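Local structure of CRISPR-associated endonuclease Cas9 (Campylobacter jejuni subsp. jejuni serotype O:2, 5X2H) at residues Gly636-Glu641 against Tyr701-Ala706. The protein is an RNA-guided endonuclease that cleaves DNA complementary to its guide RNA in bacterial CRISPR immunity. Numbering follows the deposited sequence.
With nucleotides of chain B; nucleotides of chain C.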
loop_
_atom_site.group_PDB
_atom_site.type_symbol
_atom_site.label_atom_id
_atom_site.label_comp_id
_atom_site.label_asym_id
_atom_site.label_seq_id
_atom_site.Cartn_x
_atom_site.Cartn_y
_atom_site.Cartn_z
ATOM N N GLY A 636 6.704 8.611 -9.935
ATOM C CA GLY A 636 5.359 8.243 -10.324
ATOM C C GLY A 636 5.426 7.393 -11.578
ATOM O O GLY A 636 6.505 7.086 -12.082
ATOM N N ALA A 637 4.247 7.012 -12.062
ATOM C CA ALA A 637 4.171 6.316 -13.339
ATOM C C ALA A 637 4.887 7.136 -14.403
ATOM O O ALA A 637 4.631 8.335 -14.552
ATOM C CB ALA A 637 2.715 6.075 -13.731
ATOM N N LEU A 638 5.816 6.501 -15.117
ATOM C CA LEU A 638 6.596 7.214 -16.121
ATOM C C LEU A 638 5.800 7.509 -17.382
ATOM O O LEU A 638 6.267 8.290 -18.220
ATOM C CB LEU A 638 7.841 6.408 -16.488
ATOM C CG LEU A 638 8.786 6.097 -15.329
ATOM C CD1 LEU A 638 10.014 5.327 -15.812
ATOM C CD2 LEU A 638 9.182 7.388 -14.623
ATOM N N HIS A 639 4.622 6.915 -17.529
ATOM C CA HIS A 639 3.842 7.016 -18.753
ATOM C C HIS A 639 2.500 6.345 -18.508
ATOM O O HIS A 639 2.326 5.600 -17.540
ATOM C CB HIS A 639 4.569 6.362 -19.930
ATOM C CG HIS A 639 5.009 4.957 -19.662
ATOM N ND1 HIS A 639 4.144 3.886 -19.707
ATOM C CD2 HIS A 639 6.221 4.448 -19.334
ATOM C CE1 HIS A 639 4.804 2.776 -19.421
ATOM N NE2 HIS A 639 6.067 3.090 -19.194
ATOM N N GLU A 640 1.549 6.623 -19.394
ATOM C CA GLU A 640 0.303 5.876 -19.371
ATOM C C GLU A 640 0.576 4.398 -19.644
ATOM O O GLU A 640 1.596 4.020 -20.227
ATOM C CB GLU A 640 -0.685 6.434 -20.394
ATOM C CG GLU A 640 -1.414 7.690 -19.942
ATOM C CD GLU A 640 -2.602 8.022 -20.828
ATOM O OE1 GLU A 640 -2.781 7.352 -21.870
ATOM O OE2 GLU A 640 -3.360 8.951 -20.477
ATOM N N GLU A 641 -0.354 3.555 -19.210
ATOM C CA GLU A 641 -0.169 2.115 -19.311
ATOM C C GLU A 641 -0.713 1.524 -20.607
ATOM O O GLU A 641 -0.471 0.344 -20.877
ATOM C CB GLU A 641 -0.816 1.426 -18.107
ATOM C CG GLU A 641 -0.175 1.827 -16.784
ATOM C CD GLU A 641 -0.863 1.222 -15.583
ATOM O OE1 GLU A 641 -2.062 0.900 -15.678
ATOM O OE2 GLU A 641 -0.201 1.067 -14.539
ATOM N N TYR A 701 8.176 16.046 -16.995
ATOM C CA TYR A 701 7.358 14.887 -16.672
ATOM C C TYR A 701 8.162 13.860 -15.879
ATOM O O TYR A 701 9.390 13.930 -15.777
ATOM C CB TYR A 701 6.796 14.255 -17.955
ATOM C CG TYR A 701 5.981 15.214 -18.800
ATOM C CD1 TYR A 701 6.593 16.051 -19.728
ATOM C CD2 TYR A 701 4.602 15.284 -18.667
ATOM C CE1 TYR A 701 5.854 16.926 -20.498
ATOM C CE2 TYR A 701 3.854 16.156 -19.436
ATOM C CZ TYR A 701 4.485 16.977 -20.347
ATOM O OH TYR A 701 3.742 17.846 -21.113
ATOM N N THR A 702 7.441 12.887 -15.317
ATOM C CA THR A 702 8.093 11.839 -14.534
ATOM C C THR A 702 9.130 11.094 -15.362
ATOM O O THR A 702 10.196 10.722 -14.853
ATOM C CB THR A 702 7.053 10.863 -13.992
ATOM O OG1 THR A 702 6.188 10.452 -15.060
ATOM C CG2 THR A 702 6.227 11.510 -12.889
ATOM N N MET A 703 8.838 10.866 -16.646
ATOM C CA MET A 703 9.798 10.188 -17.509
ATOM C C MET A 703 11.091 10.984 -17.633
ATOM O O MET A 703 12.182 10.405 -17.671
ATOM C CB MET A 703 9.186 9.940 -18.887
ATOM C CG MET A 703 10.158 9.322 -19.872
ATOM S SD MET A 703 10.870 7.777 -19.258
ATOM C CE MET A 703 9.578 6.617 -19.679
ATOM N N ASP A 704 10.988 12.315 -17.693
ATOM C CA ASP A 704 12.182 13.142 -17.840
ATOM C C ASP A 704 13.107 12.999 -16.637
ATOM O O ASP A 704 14.333 12.953 -16.791
ATOM C CB ASP A 704 11.781 14.603 -18.043
ATOM C CG ASP A 704 10.994 14.814 -19.321
ATOM O OD1 ASP A 704 11.475 14.386 -20.391
ATOM O OD2 ASP A 704 9.888 15.390 -19.252
ATOM N N PHE A 705 12.538 12.929 -15.431
ATOM C CA PHE A 705 13.356 12.689 -14.247
ATOM C C PHE A 705 13.984 11.301 -14.286
ATOM O O PHE A 705 15.136 11.125 -13.875
ATOM C CB PHE A 705 12.520 12.860 -12.978
ATOM C CG PHE A 705 13.266 12.534 -11.713
ATOM C CD1 PHE A 705 14.139 13.453 -11.154
ATOM C CD2 PHE A 705 13.093 11.313 -11.083
ATOM C CE1 PHE A 705 14.830 13.159 -9.991
ATOM C CE2 PHE A 705 13.781 11.010 -9.919
ATOM C CZ PHE A 705 14.651 11.934 -9.373
ATOM N N ALA A 706 13.238 10.305 -14.769
ATOM C CA ALA A 706 13.792 8.960 -14.882
ATOM C C ALA A 706 14.977 8.939 -15.833
ATOM O O ALA A 706 15.993 8.285 -15.562
ATOM C CB ALA A 706 12.714 7.983 -15.345
ATOM P P A B 49 6.835 -4.581 -16.086
ATOM O OP1 A B 49 7.995 -5.486 -16.277
ATOM O OP2 A B 49 5.626 -5.063 -15.365
ATOM O "O5'" A B 49 7.341 -3.258 -15.353
ATOM C "C5'" A B 49 8.399 -2.477 -15.894
ATOM C "C4'" A B 49 7.880 -1.372 -16.783
ATOM O "O4'" A B 49 6.971 -0.520 -16.052
ATOM C "C3'" A B 49 8.920 -0.416 -17.341
ATOM O "O3'" A B 49 9.555 -0.951 -18.489
ATOM C "C2'" A B 49 8.113 0.854 -17.640
ATOM O "O2'" A B 49 7.566 0.810 -18.948
ATOM C "C1'" A B 49 6.965 0.769 -16.624
ATOM N N9 A B 49 7.027 1.794 -15.561
ATOM C C8 A B 49 6.108 2.794 -15.356
ATOM N N7 A B 49 6.378 3.577 -14.342
ATOM C C5 A B 49 7.559 3.058 -13.835
ATOM C C6 A B 49 8.366 3.446 -12.751
ATOM N N6 A B 49 8.096 4.483 -11.954
ATOM N N1 A B 49 9.477 2.721 -12.509
ATOM C C2 A B 49 9.748 1.683 -13.307
ATOM N N3 A B 49 9.069 1.223 -14.356
ATOM C C4 A B 49 7.970 1.960 -14.573
ATOM P P C B 69 8.503 2.493 -7.134
ATOM O OP1 C B 69 8.816 2.946 -5.755
ATOM O OP2 C B 69 8.089 1.086 -7.372
ATOM O "O5'" C B 69 7.356 3.435 -7.703
ATOM C "C5'" C B 69 7.543 4.844 -7.786
ATOM C "C4'" C B 69 6.236 5.560 -8.025
ATOM O "O4'" C B 69 5.753 5.243 -9.358
ATOM C "C3'" C B 69 5.112 5.189 -7.063
ATOM O "O3'" C B 69 4.291 6.333 -6.826
ATOM C "C2'" C B 69 4.327 4.145 -7.852
ATOM O "O2'" C B 69 2.976 4.007 -7.466
ATOM C "C1'" C B 69 4.461 4.671 -9.277
ATOM N N1 C B 69 4.369 3.630 -10.310
ATOM C C2 C B 69 3.256 3.600 -11.158
ATOM O O2 C B 69 2.366 4.450 -11.003
ATOM N N3 C B 69 3.177 2.643 -12.114
ATOM C C4 C B 69 4.156 1.743 -12.240
ATOM N N4 C B 69 4.041 0.819 -13.195
ATOM C C5 C B 69 5.305 1.756 -11.397
ATOM C C6 C B 69 5.371 2.710 -10.456
ATOM P P DG C 9 -3.816 4.128 -18.860
ATOM O OP1 DG C 9 -2.717 4.308 -17.883
ATOM O OP2 DG C 9 -3.523 4.141 -20.307
ATOM O "O5'" DG C 9 -4.577 2.761 -18.544
ATOM C "C5'" DG C 9 -4.832 2.383 -17.205
ATOM C "C4'" DG C 9 -5.820 1.237 -17.157
ATOM O "O4'" DG C 9 -5.247 0.079 -17.810
ATOM C "C3'" DG C 9 -6.219 0.795 -15.749
ATOM O "O3'" DG C 9 -7.627 0.807 -15.622
ATOM C "C2'" DG C 9 -5.647 -0.620 -15.612
ATOM C "C1'" DG C 9 -5.526 -1.076 -17.060
ATOM N N9 DG C 9 -4.438 -2.028 -17.263
ATOM C C8 DG C 9 -3.092 -1.774 -17.155
ATOM N N7 DG C 9 -2.347 -2.819 -17.387
ATOM C C5 DG C 9 -3.257 -3.832 -17.659
ATOM C C6 DG C 9 -3.034 -5.193 -17.976
ATOM O O6 DG C 9 -1.954 -5.784 -18.088
ATOM N N1 DG C 9 -4.228 -5.880 -18.177
ATOM C C2 DG C 9 -5.480 -5.318 -18.088
ATOM N N2 DG C 9 -6.516 -6.137 -18.317
ATOM N N3 DG C 9 -5.703 -4.042 -17.788
ATOM C C4 DG C 9 -4.548 -3.362 -17.589
HETATM O O HOH W 1 6.037 10.904 -18.625
#
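Thr702 OG1 donates a hydrogen bond to Ala637 O at 2.7 Å and ties the first turn of helix 702-707 to a loop of the wedge region. One side of this loop, 636-641, faces the helix and the other A49 and C69 of chain B; the helix also touches the RNA directly. The hydroxyl lies between the backbone N and the carbonyl carbon of its own residue (chi1 49°), and the donor is tilted 28° from the carbonyl plane of Ala637. A water adds a second polar link: it donates to Leu638 O and accepts a weak bond from Met703 N.

Leu638 carries most of the apolar contact. Its CD2 meets Ala706 CB at 3.7 Å, one helical turn on from Thr702. Met703 is bent at chi2 and chi3, and its CE lies 3.6 Å from Leu638 CB. Leu638 CG also packs against the base of A49 of chain B, so this leucine sits between helix and RNA. Strand 668-671 adds Val671 beside Met703 and His639.

The loop contacts the RNA through backbone and side chain. A49 of chain B donates from N6 to Gly636 O at 3.1 Å, a bond to the base rather than the sugar. The sugar is held by His639, whose NE2 is 2.7 Å from A49 of chain B O2', in the ring plane; either atom could be the donor. A second bond, from the other ring nitrogen, helps to hold the imidazole in its rotation: His639 ND1 donates to Glu640 O at 2.6 Å, almost straight at 179°.

Beyond the histidine the loop turns to the DNA. Glu641 N donates to a phosphate oxygen, OP1 of DG9 of chain C, at 2.8 Å.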